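Local coordinates for siroheme decarboxylase (Hydrogenobacter thermophilus, PDB 4CH7), which decarboxylates siroheme, probably stepwise through the monodecarboxy intermediate, to 12,18-didecarboxysiroheme on the pathway to heme d1, at residues K257-C262 with A277-K282; W239-D244 with K298-Y303. One frame throughout, in Å; residues are numbered along the deposited sequence.

Contact 1 of 2, residues K257-C262 with A277-K282; sequences KGVSHC and AMMHGK
Val259 faces Met279 and Cys262 faces Ala277 in two antiparallel, non-hydrogen-bonded pairs, and between them the register slips by one residue: Ser260 and His261 share Met278 as their opposite number in a beta bulge. Met278 is gripped from both, its N reaching His261 O at 2.9 Å and its O receiving Ser260 N at 3.0 Å. A third bond, from His280 N to Gly258 O (2.8 Å), closes the end of the ladder. Ser260 OG, set between its own backbone N and carbonyl carbon (chi1 48°), adds a longer bond of 3.3 Å to Met278 O from above that carbonyl's plane, giving the oxygen two donors. The His280 imidazole lies with one face over the Gly258 backbone; its CD2 and NE2 each come to 3.3 Å from Gly258 CA, with Gly258 O over the centre of the ring. On the face bearing Val259, Met279, Cys262 and Ala277, Val259 CG2 runs beside selenomethionine Met279 CG, and Cys262 SG meets Ala277 CB at 4.0 Å. Helices 246-254 and 284-297 pack on that face. This is the bulged β2-β3 hairpin of a ferredoxin-like βαββαβ unit in the AsnC-like ligand-binding domain.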
# COMPACT_ATOMS: atom_id res chain seq x y z
N LYS A 257 -3.61 21.20 -5.23
CA LYS A 257 -4.72 20.37 -5.67
C LYS A 257 -4.24 19.58 -6.87
O LYS A 257 -3.51 20.10 -7.71
CB LYS A 257 -5.92 21.22 -6.07
CG LYS A 257 -6.62 21.91 -4.91
CD LYS A 257 -7.74 22.81 -5.41
CE LYS A 257 -8.43 23.52 -4.26
NZ LYS A 257 -9.16 24.73 -4.72
N GLY A 258 -4.63 18.31 -6.95
CA GLY A 258 -4.15 17.46 -8.02
C GLY A 258 -2.94 16.64 -7.61
O GLY A 258 -2.45 15.82 -8.39
N VAL A 259 -2.46 16.86 -6.39
CA VAL A 259 -1.33 16.10 -5.86
C VAL A 259 -1.74 15.26 -4.66
O VAL A 259 -2.22 15.80 -3.65
CB VAL A 259 -0.16 17.02 -5.45
CG1 VAL A 259 0.91 16.22 -4.72
CG2 VAL A 259 0.43 17.70 -6.67
N SER A 260 -1.57 13.95 -4.76
CA SER A 260 -1.87 13.04 -3.65
C SER A 260 -0.59 12.57 -2.96
O SER A 260 0.13 13.36 -2.35
CB SER A 260 -2.69 11.85 -4.15
OG SER A 260 -2.11 11.27 -5.31
N HIS A 261 -0.31 11.28 -3.06
CA HIS A 261 0.84 10.69 -2.37
C HIS A 261 2.18 11.13 -2.93
O HIS A 261 2.35 11.27 -4.15
CB HIS A 261 0.75 9.16 -2.39
CG HIS A 261 -0.50 8.63 -1.77
ND1 HIS A 261 -0.72 8.66 -0.41
CD2 HIS A 261 -1.59 8.04 -2.31
CE1 HIS A 261 -1.90 8.12 -0.14
NE2 HIS A 261 -2.45 7.74 -1.28
N CYS A 262 3.14 11.34 -2.03
CA CYS A 262 4.51 11.62 -2.43
C CYS A 262 5.43 10.55 -1.85
O CYS A 262 5.23 10.08 -0.72
CB CYS A 262 4.95 13.00 -1.96
SG CYS A 262 4.07 14.36 -2.76
N ALA A 277 5.74 11.94 -7.10
CA ALA A 277 4.52 12.62 -6.67
C ALA A 277 3.35 12.25 -7.56
O ALA A 277 3.30 12.62 -8.73
CB ALA A 277 4.72 14.13 -6.67
N MSE A 278 2.39 11.51 -6.99
CA MSE A 278 1.21 11.11 -7.73
C MSE A 278 0.36 12.33 -8.07
O MSE A 278 -0.11 13.03 -7.18
CB MSE A 278 0.38 10.11 -6.93
CG MSE A 278 1.12 8.85 -6.50
SE MSE A 278 2.05 7.95 -7.96
CE MSE A 278 3.84 8.59 -7.59
N MSE A 279 0.19 12.57 -9.36
CA MSE A 279 -0.66 13.67 -9.80
C MSE A 279 -1.95 13.14 -10.43
O MSE A 279 -1.99 12.02 -10.95
CB MSE A 279 0.07 14.58 -10.79
CG MSE A 279 1.13 15.49 -10.16
SE MSE A 279 2.17 16.42 -11.50
CE MSE A 279 3.34 17.44 -10.34
N HIS A 280 -2.99 13.95 -10.36
CA HIS A 280 -4.24 13.65 -11.04
C HIS A 280 -4.86 14.95 -11.51
O HIS A 280 -4.61 16.01 -10.94
CB HIS A 280 -5.21 12.89 -10.12
CG HIS A 280 -5.49 13.60 -8.82
ND1 HIS A 280 -5.15 13.06 -7.60
CD2 HIS A 280 -6.08 14.79 -8.56
CE1 HIS A 280 -5.51 13.90 -6.64
NE2 HIS A 280 -6.08 14.95 -7.20
N GLY A 281 -5.65 14.87 -12.57
CA GLY A 281 -6.33 16.03 -13.10
C GLY A 281 -7.51 15.57 -13.93
O GLY A 281 -7.75 14.37 -14.07
N LYS A 282 -8.26 16.52 -14.47
CA LYS A 282 -9.36 16.19 -15.36
C LYS A 282 -8.89 16.31 -16.80
O LYS A 282 -9.64 16.71 -17.69
CB LYS A 282 -10.57 17.08 -15.06
CG LYS A 282 -11.13 16.85 -13.67
CD LYS A 282 -11.94 18.03 -13.15
CE LYS A 282 -13.33 18.09 -13.77
NZ LYS A 282 -14.17 19.14 -13.13

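Contact 2 of 2, residues W239-D244 with K298-Y303; sequences WEVPED and KALSKY
Trp239 and Tyr303 pair where the first and last strands of a ferredoxin-like βαββαβ unit meet: strand 233-239 ends at Trp239 and strand 303-314 starts at Tyr303, the two being antiparallel neighbours in the sheet of the AsnC-like domain. They form a non-hydrogen-bonded pair, CA to CA 4.4 Å, with both side chains on the same face, under helix 284-297. The rings make an offset stack: the six-membered ring of Trp239 and the Tyr303 ring are nearly parallel, 16° between planes, with their centroids 4.6 Å apart. Tyr303 CG sits between its backbone N and carbonyl carbon (chi1 78°), which brings it to 3.6 Å from Trp239 CZ3. Tyr303 CB also lies over the same indole, shifted toward the rim and 3.4 Å from Trp239 CE3, a CH-pi contact that joins the stack. The indole N-H is used outside this pairing, on Ser237 OG.

One residue further out, Glu240 N gives an almost straight hydrogen bond (176° at the hydrogen) to Lys302 O at 3.0 Å, the last rung before the chains separate into loops. Leu300 comes directly after Ala299, whose positive phi ends helix 284-297 in a Schellman motif, and Leu300 O takes a bond from Ser295 OG of that helix. The Leu300 side chain fills the wedge between the diverging segments: CB approaches Trp239 CE3, and CD1 meets Val241 CG2 at 3.9 Å, the two side chains crossing at a slant, with Val249 of helix 246-254 packing on both Leu300 and Val241. At the outer side Glu240 and Lys302 run side by side, yet their charges do not pair. The carboxylate rests against the lysine's CD, Glu240 OE1 being 3.2 Å from Lys302 CD but 5.3 Å from Lys302 NZ.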
# COMPACT_ATOMS: atom_id res chain seq x y z
N TRP A 239 10.76 13.26 -10.08
CA TRP A 239 11.59 14.45 -10.04
C TRP A 239 13.00 14.16 -9.54
O TRP A 239 13.20 13.33 -8.65
CB TRP A 239 10.95 15.50 -9.13
CG TRP A 239 9.52 15.79 -9.48
CD1 TRP A 239 8.42 15.04 -9.17
CD2 TRP A 239 9.03 16.92 -10.22
NE1 TRP A 239 7.29 15.63 -9.67
CE2 TRP A 239 7.63 16.79 -10.32
CE3 TRP A 239 9.64 18.04 -10.80
CZ2 TRP A 239 6.83 17.73 -10.98
CZ3 TRP A 239 8.85 18.96 -11.46
CH2 TRP A 239 7.46 18.80 -11.54
N GLU A 240 13.99 14.83 -10.13
CA GLU A 240 15.34 14.80 -9.60
C GLU A 240 15.55 16.04 -8.74
O GLU A 240 15.58 17.16 -9.26
CB GLU A 240 16.38 14.74 -10.71
CG GLU A 240 17.81 14.67 -10.21
CD GLU A 240 18.81 14.51 -11.33
OE1 GLU A 240 18.46 13.92 -12.37
OE2 GLU A 240 19.95 14.99 -11.18
N VAL A 241 15.67 15.83 -7.44
CA VAL A 241 15.76 16.93 -6.48
C VAL A 241 16.97 16.73 -5.58
O VAL A 241 17.20 15.62 -5.10
CB VAL A 241 14.49 17.01 -5.61
CG1 VAL A 241 14.55 18.23 -4.69
CG2 VAL A 241 13.25 17.06 -6.48
N PRO A 242 17.76 17.79 -5.36
CA PRO A 242 18.82 17.73 -4.35
C PRO A 242 18.23 17.39 -2.98
O PRO A 242 17.28 18.04 -2.55
CB PRO A 242 19.41 19.15 -4.36
CG PRO A 242 18.40 20.01 -5.09
CD PRO A 242 17.75 19.09 -6.07
N GLU A 243 18.81 16.39 -2.31
CA GLU A 243 18.22 15.81 -1.10
C GLU A 243 18.07 16.79 0.06
O GLU A 243 17.31 16.54 0.99
CB GLU A 243 19.06 14.61 -0.65
CG GLU A 243 19.88 13.97 -1.75
CD GLU A 243 21.03 13.16 -1.20
OE1 GLU A 243 21.14 13.05 0.04
OE2 GLU A 243 21.83 12.64 -2.01
N ASP A 244 18.81 17.89 0.01
CA ASP A 244 18.70 18.93 1.02
C ASP A 244 17.54 19.87 0.69
O ASP A 244 17.37 20.92 1.32
CB ASP A 244 20.01 19.72 1.14
CG ASP A 244 20.43 20.34 -0.18
OD1 ASP A 244 19.88 19.97 -1.23
OD2 ASP A 244 21.34 21.21 -0.16
N LYS A 298 10.34 25.97 -8.49
CA LYS A 298 11.34 25.27 -7.71
C LYS A 298 12.61 24.97 -8.50
O LYS A 298 13.51 24.29 -7.99
CB LYS A 298 10.76 23.97 -7.12
CG LYS A 298 9.75 24.21 -6.02
CD LYS A 298 10.36 25.06 -4.91
CE LYS A 298 9.32 25.49 -3.90
NZ LYS A 298 9.91 26.27 -2.78
N ALA A 299 12.68 25.48 -9.72
CA ALA A 299 13.84 25.29 -10.60
C ALA A 299 14.23 23.82 -10.75
O ALA A 299 15.39 23.45 -10.54
CB ALA A 299 15.02 26.11 -10.10
N LEU A 300 13.26 22.99 -11.11
CA LEU A 300 13.48 21.56 -11.29
C LEU A 300 13.21 21.17 -12.74
O LEU A 300 12.09 20.80 -13.10
CB LEU A 300 12.59 20.77 -10.33
CG LEU A 300 12.71 21.13 -8.85
CD1 LEU A 300 11.73 20.34 -8.00
CD2 LEU A 300 14.13 20.92 -8.36
N SER A 301 14.25 21.25 -13.57
CA SER A 301 14.13 20.96 -15.00
C SER A 301 14.19 19.47 -15.29
O SER A 301 13.78 19.02 -16.36
CB SER A 301 15.22 21.70 -15.78
OG SER A 301 16.50 21.39 -15.27
N LYS A 302 14.70 18.70 -14.33
CA LYS A 302 14.80 17.26 -14.50
C LYS A 302 13.59 16.56 -13.90
O LYS A 302 13.51 16.35 -12.69
CB LYS A 302 16.08 16.73 -13.85
CG LYS A 302 17.32 17.45 -14.30
CD LYS A 302 18.56 16.67 -13.93
CE LYS A 302 19.82 17.44 -14.26
NZ LYS A 302 19.91 17.75 -15.72
N TYR A 303 12.65 16.19 -14.77
CA TYR A 303 11.45 15.48 -14.34
C TYR A 303 10.77 14.78 -15.51
O TYR A 303 11.12 15.01 -16.67
CB TYR A 303 10.47 16.42 -13.65
CG TYR A 303 9.66 17.30 -14.58
CD1 TYR A 303 10.17 18.49 -15.06
CD2 TYR A 303 8.37 16.94 -14.96
CE1 TYR A 303 9.43 19.30 -15.90
CE2 TYR A 303 7.62 17.74 -15.79
CZ TYR A 303 8.16 18.92 -16.26
OH TYR A 303 7.42 19.72 -17.10

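How the contacts relate
Contacts 1 and 2 belong to one βαββαβ unit, their centres about 17 Å apart. The chain runs from 239-244 through helix 246-254 into the hairpin of contact 1, then through helix 284-297 to 298-303. Strand 233-239 lies between strands 275-281 and 303-314, so Trp239 links the two contacts: Met279 CE packs at 3.6 Å on Trp239 CZ2, and Ala277 CB lies 4.2 Å from Trp239 NE1. The same Ser237 OG that takes the indole N-H is also hydrogen-bonded to Ala277 O. Contact 1 is the one near the inferred active site, the His261 side chain being about 8 Å from that of His93; contact 2 lies away from it.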